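Local coordinates for protein transcriptional regulator AcuR (Rhodobacter sphaeroides 2.4.1, PDB 3BRU) that represses transcription of its own operon, probably by binding two operator sequences in the promoter, at residues G65-Y70 with A75-A80; Q95-G100 with Q156-Q161; M114-M119 with D203-F208; Q135-G138 with F144-A147; D179-A184 with R210-H215. All coordinates share one frame; numbering follows the deposited sequence.

Contact 1. Residues G65-Y70 with A75-A80; sequences GSFYHY and ADFGLA
Phe67 and Phe77 each hold CG anti to the backbone N, with chi1 at -178° and -173°, and these torsions carry the two rings into the gap between helix 64-70 and helix 74-97. There they form a T-shaped (edge-to-face) pair: the ring centroids lie 5.2 Å apart and the planes are turned by 69°. Phe67 supplies the edge. Its CE1 stands 3.7 Å from Phe77 CG, over one face of the Phe77 ring but displaced toward the rim, while Phe67 CZ comes 3.7 Å from Phe77 CB, so the edge spans both the ring and the root of the side chain. Asp76 also faces the first helix, yet its OD2 stays 4.1 Å from Tyr70 O and accepts a hydrogen bond from the backbone N of Arg72 in the intervening turn. Helix 64-70 falls within the predicted helix-turn-helix, where by analogy with TetR relatives it is probably the DNA-recognition helix. Phe71 meets both phenylalanine rings. Val53 and Leu57 of helix 53-60 touch Phe67, and Ile56 touches Phe77, so the aromatic pair belongs to the hydrophobic core shared by helices 53-60, 64-70 and 74-97.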
# COMPACT_ATOMS: atom_id res chain seq x y z
N GLY A 65 -25.09 -13.49 -19.61
CA GLY A 65 -25.69 -12.59 -20.56
C GLY A 65 -26.03 -11.24 -19.96
O GLY A 65 -26.06 -10.24 -20.69
N SER A 66 -26.29 -11.21 -18.64
CA SER A 66 -26.56 -9.95 -17.92
C SER A 66 -25.28 -9.15 -17.63
O SER A 66 -25.29 -7.93 -17.70
CB SER A 66 -27.30 -10.20 -16.61
OG SER A 66 -28.54 -10.80 -16.86
N PHE A 67 -24.20 -9.85 -17.31
CA PHE A 67 -22.91 -9.23 -17.21
C PHE A 67 -22.54 -8.54 -18.53
O PHE A 67 -22.13 -7.38 -18.53
CB PHE A 67 -21.85 -10.25 -16.79
CG PHE A 67 -20.50 -9.65 -16.62
CD1 PHE A 67 -20.10 -9.13 -15.39
CD2 PHE A 67 -19.63 -9.53 -17.71
CE1 PHE A 67 -18.85 -8.56 -15.23
CE2 PHE A 67 -18.35 -8.93 -17.57
CZ PHE A 67 -17.97 -8.43 -16.33
N TYR A 68 -22.70 -9.24 -19.65
CA TYR A 68 -22.26 -8.65 -20.95
C TYR A 68 -23.22 -7.63 -21.52
O TYR A 68 -22.85 -6.86 -22.39
CB TYR A 68 -21.80 -9.71 -21.98
CG TYR A 68 -20.50 -10.34 -21.52
CD1 TYR A 68 -19.32 -9.59 -21.45
CD2 TYR A 68 -20.47 -11.67 -21.07
CE1 TYR A 68 -18.14 -10.15 -20.98
CE2 TYR A 68 -19.29 -12.24 -20.60
CZ TYR A 68 -18.13 -11.49 -20.57
OH TYR A 68 -16.96 -12.09 -20.11
N HIS A 69 -24.42 -7.58 -20.98
CA HIS A 69 -25.35 -6.52 -21.28
C HIS A 69 -24.78 -5.17 -20.85
O HIS A 69 -24.91 -4.18 -21.57
CB HIS A 69 -26.67 -6.77 -20.55
CG HIS A 69 -27.72 -5.74 -20.84
ND1 HIS A 69 -28.35 -5.64 -22.07
CD2 HIS A 69 -28.26 -4.77 -20.06
CE1 HIS A 69 -29.24 -4.66 -22.03
NE2 HIS A 69 -29.20 -4.11 -20.83
N TYR A 70 -24.15 -5.15 -19.68
CA TYR A 70 -23.69 -3.94 -19.05
C TYR A 70 -22.21 -3.67 -19.29
O TYR A 70 -21.82 -2.52 -19.37
CB TYR A 70 -23.98 -4.02 -17.54
CG TYR A 70 -25.46 -3.91 -17.19
CD1 TYR A 70 -26.16 -2.71 -17.37
CD2 TYR A 70 -26.16 -5.01 -16.70
CE1 TYR A 70 -27.53 -2.60 -17.04
CE2 TYR A 70 -27.52 -4.92 -16.39
CZ TYR A 70 -28.20 -3.72 -16.56
OH TYR A 70 -29.52 -3.62 -16.24
N ALA A 75 -12.23 -5.61 -17.80
CA ALA A 75 -11.63 -4.28 -17.71
C ALA A 75 -12.67 -3.15 -17.62
O ALA A 75 -12.50 -2.22 -16.87
CB ALA A 75 -10.63 -4.03 -18.86
N ASP A 76 -13.75 -3.25 -18.38
CA ASP A 76 -14.81 -2.24 -18.39
C ASP A 76 -15.59 -2.29 -17.06
O ASP A 76 -15.97 -1.25 -16.51
CB ASP A 76 -15.75 -2.51 -19.58
CG ASP A 76 -16.73 -1.34 -19.87
OD1 ASP A 76 -16.28 -0.17 -19.79
OD2 ASP A 76 -17.94 -1.59 -20.19
N PHE A 77 -15.82 -3.51 -16.58
CA PHE A 77 -16.31 -3.78 -15.22
C PHE A 77 -15.46 -3.19 -14.09
O PHE A 77 -15.99 -2.46 -13.23
CB PHE A 77 -16.46 -5.29 -15.03
CG PHE A 77 -17.11 -5.68 -13.73
CD1 PHE A 77 -18.31 -5.14 -13.34
CD2 PHE A 77 -16.51 -6.61 -12.90
CE1 PHE A 77 -18.92 -5.53 -12.18
CE2 PHE A 77 -17.10 -6.98 -11.72
CZ PHE A 77 -18.31 -6.46 -11.37
N GLY A 78 -14.18 -3.53 -14.06
CA GLY A 78 -13.23 -2.87 -13.16
C GLY A 78 -13.28 -1.34 -13.13
O GLY A 78 -13.25 -0.75 -12.05
N LEU A 79 -13.36 -0.67 -14.29
CA LEU A 79 -13.51 0.80 -14.32
C LEU A 79 -14.82 1.32 -13.78
O LEU A 79 -14.87 2.37 -13.16
CB LEU A 79 -13.30 1.35 -15.73
CG LEU A 79 -11.87 1.28 -16.27
CD1 LEU A 79 -11.88 1.46 -17.79
CD2 LEU A 79 -11.00 2.32 -15.62
N ALA A 80 -15.89 0.58 -14.03
CA ALA A 80 -17.19 0.86 -13.44
C ALA A 80 -17.14 0.73 -11.92
O ALA A 80 -17.82 1.48 -11.22
CB ALA A 80 -18.27 -0.10 -14.01

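Contact 2. Residues Q95-G100 with Q156-Q161; sequences QAFLDG and QRRTAQ
In the TetR-family fold a long helix runs from the DNA-binding domain into the helical C-terminal domain; here that helix, 74-97, closes with Phe97 packed against Arg158 and Thr159 of helix 143-167. The contact is mainly one of shape, since no hydrogen bond joins the two segments. Phe97 has CG anti to its carbonyl carbon (chi1 -75°), which sends the ring across toward the backbone of the other helix. Its CD2 lies 4.0 Å from Arg158 CB, and its CE2 lies 3.7 Å from Thr159 CA. The guanidinium of Arg158 is turned 87° from the phenyl plane and is carried past it by a bend at chi3 (70°). Its polar end is engaged by helix 74-97 itself: NH2 forms a salt bridge with Asp94 and NH1 a hydrogen bond with Ala90 O. Leu98, just beyond the helix, places CG 4.1 Å from Arg158 NH2, near the guanidinium plane. An alanine at Phe97 would remove the ring and would probably open a gap against Thr159, leaving the aliphatic part of Arg158 freer to move. Thr159 OG1 is hydrogen-bonded to Trp155 O and to Trp186 NE1, and it also sits at the edge of the phenyl ring, near its plane, 3.3 Å from Phe97 CE2.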
# COMPACT_ATOMS: atom_id res chain seq x y z
N GLN A 95 -19.70 13.25 5.10
CA GLN A 95 -20.18 13.15 6.48
C GLN A 95 -19.17 13.79 7.43
O GLN A 95 -19.56 14.57 8.31
CB GLN A 95 -20.46 11.70 6.87
CG GLN A 95 -21.86 11.49 7.24
CD GLN A 95 -22.19 10.05 7.64
OE1 GLN A 95 -22.69 9.81 8.73
NE2 GLN A 95 -21.94 9.11 6.75
N ALA A 96 -17.89 13.47 7.22
CA ALA A 96 -16.81 13.96 8.05
C ALA A 96 -16.41 15.39 7.65
O ALA A 96 -16.58 16.34 8.44
CB ALA A 96 -15.62 13.01 7.98
N PHE A 97 -15.92 15.56 6.42
CA PHE A 97 -15.33 16.83 5.98
C PHE A 97 -16.31 17.99 5.92
O PHE A 97 -15.88 19.15 6.09
CB PHE A 97 -14.66 16.68 4.61
CG PHE A 97 -13.34 15.94 4.64
CD1 PHE A 97 -12.99 15.12 5.72
CD2 PHE A 97 -12.47 16.03 3.55
CE1 PHE A 97 -11.75 14.44 5.73
CE2 PHE A 97 -11.24 15.35 3.55
CZ PHE A 97 -10.88 14.55 4.64
N LEU A 98 -17.59 17.71 5.67
CA LEU A 98 -18.61 18.78 5.59
C LEU A 98 -19.42 19.03 6.88
O LEU A 98 -20.35 19.84 6.88
CB LEU A 98 -19.56 18.58 4.40
CG LEU A 98 -18.99 18.46 2.99
CD1 LEU A 98 -20.14 18.57 2.06
CD2 LEU A 98 -17.94 19.52 2.65
N ASP A 99 -19.05 18.34 7.96
CA ASP A 99 -19.69 18.54 9.27
C ASP A 99 -19.23 19.83 9.95
O ASP A 99 -18.14 19.87 10.56
CB ASP A 99 -19.47 17.34 10.22
CG ASP A 99 -20.32 17.45 11.53
OD1 ASP A 99 -20.82 18.55 11.85
OD2 ASP A 99 -20.49 16.44 12.25
N GLY A 100 -20.08 20.86 9.88
CA GLY A 100 -19.83 22.20 10.44
C GLY A 100 -19.94 22.30 11.95
O GLY A 100 -19.63 23.35 12.53
N GLN A 156 -7.23 13.96 -2.05
CA GLN A 156 -6.19 14.89 -1.66
C GLN A 156 -6.62 16.35 -1.74
O GLN A 156 -6.33 17.13 -0.85
CB GLN A 156 -4.93 14.66 -2.52
CG GLN A 156 -4.11 13.45 -2.11
CD GLN A 156 -2.96 13.11 -3.06
OE1 GLN A 156 -2.39 12.03 -2.95
NE2 GLN A 156 -2.64 14.01 -4.00
N ARG A 157 -7.33 16.73 -2.80
CA ARG A 157 -7.87 18.09 -2.94
C ARG A 157 -8.88 18.43 -1.83
O ARG A 157 -8.94 19.57 -1.35
CB ARG A 157 -8.60 18.24 -4.27
CG ARG A 157 -7.87 19.01 -5.29
CD ARG A 157 -8.71 19.18 -6.59
NE ARG A 157 -8.65 17.97 -7.43
CZ ARG A 157 -9.69 17.19 -7.69
NH1 ARG A 157 -10.93 17.47 -7.21
NH2 ARG A 157 -9.50 16.11 -8.43
N ARG A 158 -9.71 17.46 -1.44
CA ARG A 158 -10.69 17.72 -0.39
C ARG A 158 -9.99 17.92 0.96
O ARG A 158 -10.37 18.77 1.75
CB ARG A 158 -11.72 16.59 -0.30
CG ARG A 158 -12.58 16.47 -1.54
CD ARG A 158 -13.69 15.44 -1.31
NE ARG A 158 -14.69 15.92 -0.36
CZ ARG A 158 -15.87 15.34 -0.13
NH1 ARG A 158 -16.24 14.23 -0.78
NH2 ARG A 158 -16.70 15.90 0.75
N THR A 159 -8.92 17.14 1.17
CA THR A 159 -8.15 17.12 2.40
C THR A 159 -7.29 18.38 2.56
O THR A 159 -7.23 18.93 3.66
CB THR A 159 -7.32 15.83 2.47
OG1 THR A 159 -8.22 14.74 2.24
CG2 THR A 159 -6.64 15.63 3.81
N ALA A 160 -6.65 18.84 1.49
CA ALA A 160 -5.91 20.11 1.49
C ALA A 160 -6.84 21.27 1.83
O ALA A 160 -6.47 22.16 2.57
CB ALA A 160 -5.24 20.34 0.18
N GLN A 161 -8.05 21.24 1.29
CA GLN A 161 -9.04 22.28 1.60
C GLN A 161 -9.36 22.25 3.11
O GLN A 161 -9.40 23.28 3.75
CB GLN A 161 -10.28 22.12 0.75
CG GLN A 161 -11.32 23.20 0.94
CD GLN A 161 -12.73 22.73 0.51
OE1 GLN A 161 -12.89 21.65 -0.10
NE2 GLN A 161 -13.75 23.53 0.84

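Contact 3. Residues M114-M119 with D203-F208; sequences MAEEGM and DPLHSF
His206 NE2 donates a hydrogen bond to Glu116 OE2 across 2.9 Å, with an N-H...O angle of 152°. The proton approaches on the syn side of the carboxylate, and the bond is tilted out of both the carboxylate plane and the imidazole plane. The other oxygen is close as well, with Glu116 OE1 3.1 Å from His206 NE2. The negative charge would tend to stabilise a protonated imidazole. Glu116 reaches this far because its chain is fully stretched: CG is anti to the backbone N (chi1 178°), and the carboxylate continues straight on toward the histidine, whose side chain it meets at about a right angle.

Below the polar end, the same glutamate contributes an apolar surface. Leu205 CD1 lies 3.9 Å from Glu116 CB and also 3.9 Å from Glu116 CG, so this single methyl group rests against the methylene chain. One turn further on, the selenium of selenomethionine Met119 approaches the same methyl, with Met119 SE 4.2 Å from Leu205 CD1. The axes of helix 114-119 and helix 203-208 run antiparallel at 171°, 11.3 Å apart.

Trp189 of helix 178-199 touches both Ala115 and Phe208, and Phe208 also packs on Ile187 of the second subunit. A histidine-carboxylate hydrogen bond beside a small apolar contact centred on Leu205 CD1 thus joins two antiparallel helices of the TetR-type C-terminal domain, one of which borders the dimer interface.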
# COMPACT_ATOMS: atom_id res chain seq x y z
N MSE A 114 -14.53 6.51 11.64
CA MSE A 114 -15.53 5.92 10.74
C MSE A 114 -15.02 4.86 9.79
O MSE A 114 -15.65 3.81 9.63
CB MSE A 114 -16.20 7.01 9.91
CG MSE A 114 -17.06 7.94 10.72
SE MSE A 114 -18.19 9.16 9.69
CE MSE A 114 -16.92 9.73 8.33
N ALA A 115 -13.91 5.15 9.11
CA ALA A 115 -13.31 4.22 8.21
C ALA A 115 -12.89 2.98 8.98
O ALA A 115 -13.09 1.88 8.51
CB ALA A 115 -12.11 4.88 7.47
N GLU A 116 -12.32 3.14 10.17
CA GLU A 116 -12.00 1.99 11.02
C GLU A 116 -13.24 1.16 11.43
O GLU A 116 -13.20 -0.08 11.42
CB GLU A 116 -11.26 2.45 12.27
CG GLU A 116 -10.93 1.32 13.26
CD GLU A 116 -10.14 1.80 14.49
OE1 GLU A 116 -9.60 2.96 14.45
OE2 GLU A 116 -10.10 1.03 15.50
N GLU A 117 -14.32 1.85 11.80
CA GLU A 117 -15.59 1.20 12.10
C GLU A 117 -16.12 0.38 10.94
O GLU A 117 -16.62 -0.74 11.13
CB GLU A 117 -16.64 2.21 12.57
CG GLU A 117 -16.38 2.72 13.99
CD GLU A 117 -17.12 4.03 14.34
OE1 GLU A 117 -17.81 4.61 13.46
OE2 GLU A 117 -17.01 4.47 15.53
N GLY A 118 -16.01 0.95 9.73
CA GLY A 118 -16.36 0.24 8.52
C GLY A 118 -15.51 -1.00 8.35
O GLY A 118 -16.04 -2.07 8.13
N MSE A 119 -14.19 -0.87 8.47
CA MSE A 119 -13.28 -2.02 8.33
C MSE A 119 -13.52 -3.10 9.39
O MSE A 119 -13.38 -4.29 9.10
CB MSE A 119 -11.82 -1.60 8.36
CG MSE A 119 -11.27 -0.90 7.13
SE MSE A 119 -9.31 -0.83 7.39
CE MSE A 119 -8.83 -2.76 7.10
N ASP A 203 -4.53 -1.76 14.86
CA ASP A 203 -3.31 -1.17 15.41
C ASP A 203 -2.51 -0.27 14.47
O ASP A 203 -2.08 0.78 14.90
CB ASP A 203 -2.40 -2.26 15.98
CG ASP A 203 -3.15 -3.20 16.94
OD1 ASP A 203 -4.35 -3.48 16.69
OD2 ASP A 203 -2.52 -3.66 17.93
N PRO A 204 -2.28 -0.71 13.20
CA PRO A 204 -1.55 0.16 12.26
C PRO A 204 -2.27 1.46 11.94
O PRO A 204 -1.61 2.46 11.61
CB PRO A 204 -1.41 -0.70 11.00
CG PRO A 204 -1.62 -2.11 11.47
CD PRO A 204 -2.63 -2.00 12.56
N LEU A 205 -3.61 1.46 12.03
CA LEU A 205 -4.39 2.65 11.87
C LEU A 205 -4.09 3.62 12.99
O LEU A 205 -3.89 4.81 12.71
CB LEU A 205 -5.89 2.32 11.84
CG LEU A 205 -6.36 1.33 10.77
CD1 LEU A 205 -7.89 1.15 10.87
CD2 LEU A 205 -5.93 1.79 9.38
N HIS A 206 -4.06 3.13 14.23
CA HIS A 206 -3.88 4.00 15.39
C HIS A 206 -2.46 4.53 15.40
O HIS A 206 -2.19 5.69 15.72
CB HIS A 206 -4.15 3.25 16.70
CG HIS A 206 -5.51 2.62 16.79
ND1 HIS A 206 -5.77 1.54 17.62
CD2 HIS A 206 -6.68 2.90 16.17
CE1 HIS A 206 -7.04 1.21 17.52
NE2 HIS A 206 -7.61 2.00 16.63
N SER A 207 -1.54 3.65 15.04
CA SER A 207 -0.13 3.96 14.99
C SER A 207 0.15 5.05 13.97
O SER A 207 0.84 6.03 14.27
CB SER A 207 0.66 2.71 14.63
OG SER A 207 2.01 2.99 14.87
N PHE A 208 -0.40 4.91 12.77
CA PHE A 208 -0.29 5.95 11.76
C PHE A 208 -0.86 7.33 12.21
O PHE A 208 -0.20 8.35 12.06
CB PHE A 208 -0.90 5.53 10.41
CG PHE A 208 -1.14 6.71 9.49
CD1 PHE A 208 -0.06 7.37 8.90
CD2 PHE A 208 -2.43 7.21 9.31
CE1 PHE A 208 -0.25 8.49 8.10
CE2 PHE A 208 -2.64 8.34 8.50
CZ PHE A 208 -1.54 8.98 7.89

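Contact 4. Residues Q135-G138 with F144-A147; sequences QEMG and FRAA
Van der Waals packing centres on selenomethionine Met137, whose chain folds against the start of helix 143-167. CG is anti to the backbone N (chi1 -170°), and bends at chi2 and chi3 then lay the selenium along the helix backbone, 3.6 Å from Arg145 N. Met137 SE also lies 4.2 Å from Phe144 CB, although the Phe144 ring itself leads away to meet Tyr48 edge-to-face. A second kind of packing sets apolar atoms over a flat cation: Met137 CG lies over one face of the Arg145 guanidinium, 3.4 Å from Arg145 CZ, and Met137 CE stands over a face too, 3.7 Å above the plane and displaced toward the rim. This turn, which includes a short 3-10 segment, connects helix 129-135 to helix 143-167 within the TetR-type C-terminal domain. Polar bonds hold the guanidinium from elsewhere. Its NE makes a salt bridge with Asp142, and its NH2 is hydrogen-bonded to Leu198 O of the second subunit. Glu136, beside Met137, binds Ser49 OG through OE2 and the backbone N of Tyr48 through OE1.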
# COMPACT_ATOMS: atom_id res chain seq x y z
N GLN A 135 -1.72 -0.84 -5.94
CA GLN A 135 -0.63 -1.78 -5.74
C GLN A 135 -0.43 -2.81 -6.85
O GLN A 135 0.71 -3.18 -7.14
CB GLN A 135 -0.78 -2.49 -4.39
CG GLN A 135 0.49 -3.17 -3.92
CD GLN A 135 1.59 -2.20 -3.46
OE1 GLN A 135 2.07 -1.38 -4.24
NE2 GLN A 135 2.02 -2.34 -2.20
N GLU A 136 -1.50 -3.30 -7.48
CA GLU A 136 -1.31 -4.26 -8.57
C GLU A 136 -1.29 -3.67 -9.99
O GLU A 136 -1.48 -4.38 -10.97
CB GLU A 136 -2.31 -5.42 -8.48
CG GLU A 136 -3.75 -5.04 -8.66
CD GLU A 136 -4.71 -6.10 -8.08
OE1 GLU A 136 -5.69 -5.67 -7.38
OE2 GLU A 136 -4.49 -7.35 -8.32
N MSE A 137 -1.05 -2.36 -10.08
CA MSE A 137 -1.02 -1.64 -11.34
C MSE A 137 -0.21 -2.35 -12.47
O MSE A 137 -0.62 -2.30 -13.62
CB MSE A 137 -0.53 -0.20 -11.10
CG MSE A 137 -0.68 0.73 -12.32
SE MSE A 137 -2.49 0.97 -13.04
CE MSE A 137 -2.26 0.38 -14.93
N GLY A 138 0.91 -3.01 -12.15
CA GLY A 138 1.68 -3.72 -13.17
C GLY A 138 0.87 -4.78 -13.93
O GLY A 138 1.21 -5.13 -15.08
N PHE A 144 -6.59 2.02 -16.24
CA PHE A 144 -6.74 2.07 -14.80
C PHE A 144 -5.84 3.13 -14.15
O PHE A 144 -6.26 3.76 -13.19
CB PHE A 144 -6.46 0.68 -14.22
CG PHE A 144 -7.58 -0.30 -14.44
CD1 PHE A 144 -8.01 -0.62 -15.72
CD2 PHE A 144 -8.21 -0.91 -13.37
CE1 PHE A 144 -9.07 -1.53 -15.91
CE2 PHE A 144 -9.24 -1.83 -13.57
CZ PHE A 144 -9.66 -2.14 -14.84
N ARG A 145 -4.63 3.35 -14.68
CA ARG A 145 -3.69 4.29 -14.09
C ARG A 145 -4.31 5.68 -13.82
O ARG A 145 -4.34 6.15 -12.66
CB ARG A 145 -2.39 4.38 -14.91
CG ARG A 145 -1.17 4.88 -14.11
CD ARG A 145 0.20 4.85 -14.92
NE ARG A 145 0.57 3.50 -15.39
CZ ARG A 145 1.10 2.54 -14.63
NH1 ARG A 145 1.37 1.33 -15.12
NH2 ARG A 145 1.36 2.78 -13.35
N ALA A 146 -4.82 6.32 -14.86
CA ALA A 146 -5.41 7.64 -14.76
C ALA A 146 -6.69 7.62 -13.91
O ALA A 146 -7.00 8.58 -13.19
CB ALA A 146 -5.71 8.19 -16.15
N ALA A 147 -7.44 6.52 -14.01
CA ALA A 147 -8.68 6.42 -13.26
C ALA A 147 -8.35 6.33 -11.77
O ALA A 147 -8.93 7.06 -10.97
CB ALA A 147 -9.49 5.25 -13.72

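Contact 5. Residues D179-A184 with R210-H215; sequences DALAEA and RTFGRH
The Phe212 ring has its edge toward helix 178-199 and one face toward His215. At the edge, near the ring plane, Leu181 O lies 3.6 Å from Phe212 CZ. Over one face, His215 CD2 stands 3.7 Å above the plane and over the centre, and Phe212 CG in turn lies in the plane of the imidazole at its edge. One face of the His215 ring is met by Leu181, whose CD1 lies 4.1 Å from His215 CG, offset toward the rim. The same imidazole also meets the ring of His215 of the second subunit.

Leu181 thus touches both rings: its CD1 also stands 3.8 Å from Phe212 CZ. The leucine is placed there by a CG anti to the backbone N (chi1 -153°). Phe212 has the same kind of torsion (chi1 -160°), which extends its ring to Ala184, where CE1 approaches Ala184 CB at 4.1 Å. The small methyl lets the ring come close to the helix backbone, with Phe212 CE1 3.9 Å from Ala184 C. A serine in place of Phe212 would probably leave a gap beside Leu181 and Ala184 and take away the ring that His215 CD2 rests on.

Elsewhere in the fold, Leu181 also packs on Phe163 of helix 143-167 and Phe212 meets Phe208. Thr211 of the second subunit touches Leu181, Ala184 and His215, so helices 178-199 and 203-212, the last two of the TetR-type C-terminal domain, border their mates, consistent with the four-helix dimer interface of the family.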
# COMPACT_ATOMS: atom_id res chain seq x y z
N ASP A 179 -1.24 21.28 0.79
CA ASP A 179 -1.25 20.27 -0.28
C ASP A 179 -0.28 19.11 -0.03
O ASP A 179 -0.61 17.95 -0.34
CB ASP A 179 -0.90 20.91 -1.62
CG ASP A 179 -1.98 21.84 -2.10
OD1 ASP A 179 -3.15 21.37 -2.25
OD2 ASP A 179 -1.64 23.03 -2.34
N ALA A 180 0.91 19.43 0.48
CA ALA A 180 1.96 18.44 0.81
C ALA A 180 1.52 17.54 1.96
O ALA A 180 1.68 16.31 1.95
CB ALA A 180 3.31 19.15 1.15
N LEU A 181 0.91 18.17 2.94
CA LEU A 181 0.37 17.42 4.07
C LEU A 181 -0.81 16.50 3.66
O LEU A 181 -0.87 15.33 4.06
CB LEU A 181 -0.01 18.40 5.17
CG LEU A 181 0.04 17.80 6.56
CD1 LEU A 181 1.43 17.32 6.89
CD2 LEU A 181 -0.47 18.85 7.54
N ALA A 182 -1.68 17.00 2.79
CA ALA A 182 -2.79 16.20 2.26
C ALA A 182 -2.27 14.98 1.50
O ALA A 182 -2.84 13.90 1.59
CB ALA A 182 -3.70 17.04 1.36
N GLU A 183 -1.18 15.16 0.72
CA GLU A 183 -0.61 14.09 -0.02
C GLU A 183 0.05 13.12 0.94
O GLU A 183 -0.12 11.91 0.80
CB GLU A 183 0.39 14.59 -1.07
CG GLU A 183 0.88 13.42 -1.94
CD GLU A 183 1.90 13.81 -2.99
OE1 GLU A 183 2.40 14.96 -2.94
OE2 GLU A 183 2.21 12.96 -3.86
N ALA A 184 0.82 13.63 1.91
CA ALA A 184 1.41 12.73 2.89
C ALA A 184 0.35 11.96 3.69
O ALA A 184 0.53 10.77 3.89
CB ALA A 184 2.36 13.45 3.81
N ARG A 210 -1.77 8.50 15.25
CA ARG A 210 -1.10 8.97 16.43
C ARG A 210 0.16 9.74 16.04
O ARG A 210 0.40 10.84 16.51
CB ARG A 210 -0.75 7.78 17.30
CG ARG A 210 -0.37 8.11 18.73
CD ARG A 210 -0.38 6.86 19.66
NE ARG A 210 -1.71 6.22 19.80
CZ ARG A 210 -2.02 4.96 19.44
NH1 ARG A 210 -1.10 4.14 18.92
NH2 ARG A 210 -3.27 4.53 19.62
N THR A 211 0.95 9.16 15.15
CA THR A 211 2.22 9.77 14.72
C THR A 211 2.00 10.95 13.77
O THR A 211 2.61 11.99 13.93
CB THR A 211 3.19 8.69 14.23
OG1 THR A 211 3.44 7.79 15.32
CG2 THR A 211 4.51 9.27 13.74
N PHE A 212 1.05 10.83 12.85
CA PHE A 212 0.68 11.93 11.93
C PHE A 212 0.11 13.16 12.65
O PHE A 212 0.35 14.29 12.23
CB PHE A 212 -0.32 11.45 10.88
CG PHE A 212 -0.37 12.33 9.67
CD1 PHE A 212 0.49 12.11 8.58
CD2 PHE A 212 -1.26 13.41 9.60
CE1 PHE A 212 0.49 12.95 7.47
CE2 PHE A 212 -1.27 14.26 8.48
CZ PHE A 212 -0.41 14.01 7.41
N GLY A 213 -0.64 12.91 13.73
CA GLY A 213 -1.25 13.97 14.57
C GLY A 213 -0.27 14.98 15.17
O GLY A 213 -0.68 16.09 15.54
N ARG A 214 1.01 14.59 15.25
CA ARG A 214 2.11 15.46 15.70
C ARG A 214 2.37 16.61 14.75
O ARG A 214 2.98 17.60 15.14
CB ARG A 214 3.42 14.68 15.75
CG ARG A 214 3.49 13.47 16.64
CD ARG A 214 3.40 13.83 18.05
NE ARG A 214 4.18 12.89 18.85
CZ ARG A 214 5.23 13.22 19.61
NH1 ARG A 214 5.83 12.26 20.32
NH2 ARG A 214 5.67 14.48 19.69
N HIS A 215 1.96 16.47 13.49
CA HIS A 215 2.14 17.54 12.50
C HIS A 215 1.27 18.76 12.82
O HIS A 215 1.49 19.82 12.27
CB HIS A 215 1.83 17.06 11.08
CG HIS A 215 2.82 16.07 10.53
ND1 HIS A 215 4.14 16.38 10.30
CD2 HIS A 215 2.66 14.78 10.13
CE1 HIS A 215 4.75 15.33 9.79
NE2 HIS A 215 3.88 14.34 9.68

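In the fold
Contact 1 lies in the DNA-binding domain, 38 Å between centres from contact 5, on the opposite side of the chain's centre. Helix 74-97 serves both contacts 1 and 2, whose centres are 32 Å apart, and so spans the two domains. Contacts 2 and 4 share helix 143-167; contacts 3 and 5 share helix 203-212. Contacts 4 and 5 are buried, whereas 1, 2 and 3 are partly buried. The chemistry does not simply follow burial: contact 5 is aromatic and aliphatic, contact 1 an aromatic pair, and contact 3 alone has a hydrogen bond between its segments. Contacts 2 and 4 both use arginines packed against apolar side chains. Phe144 of contact 4 touches Gly78 and Leu79 of contact 1, joining the domains.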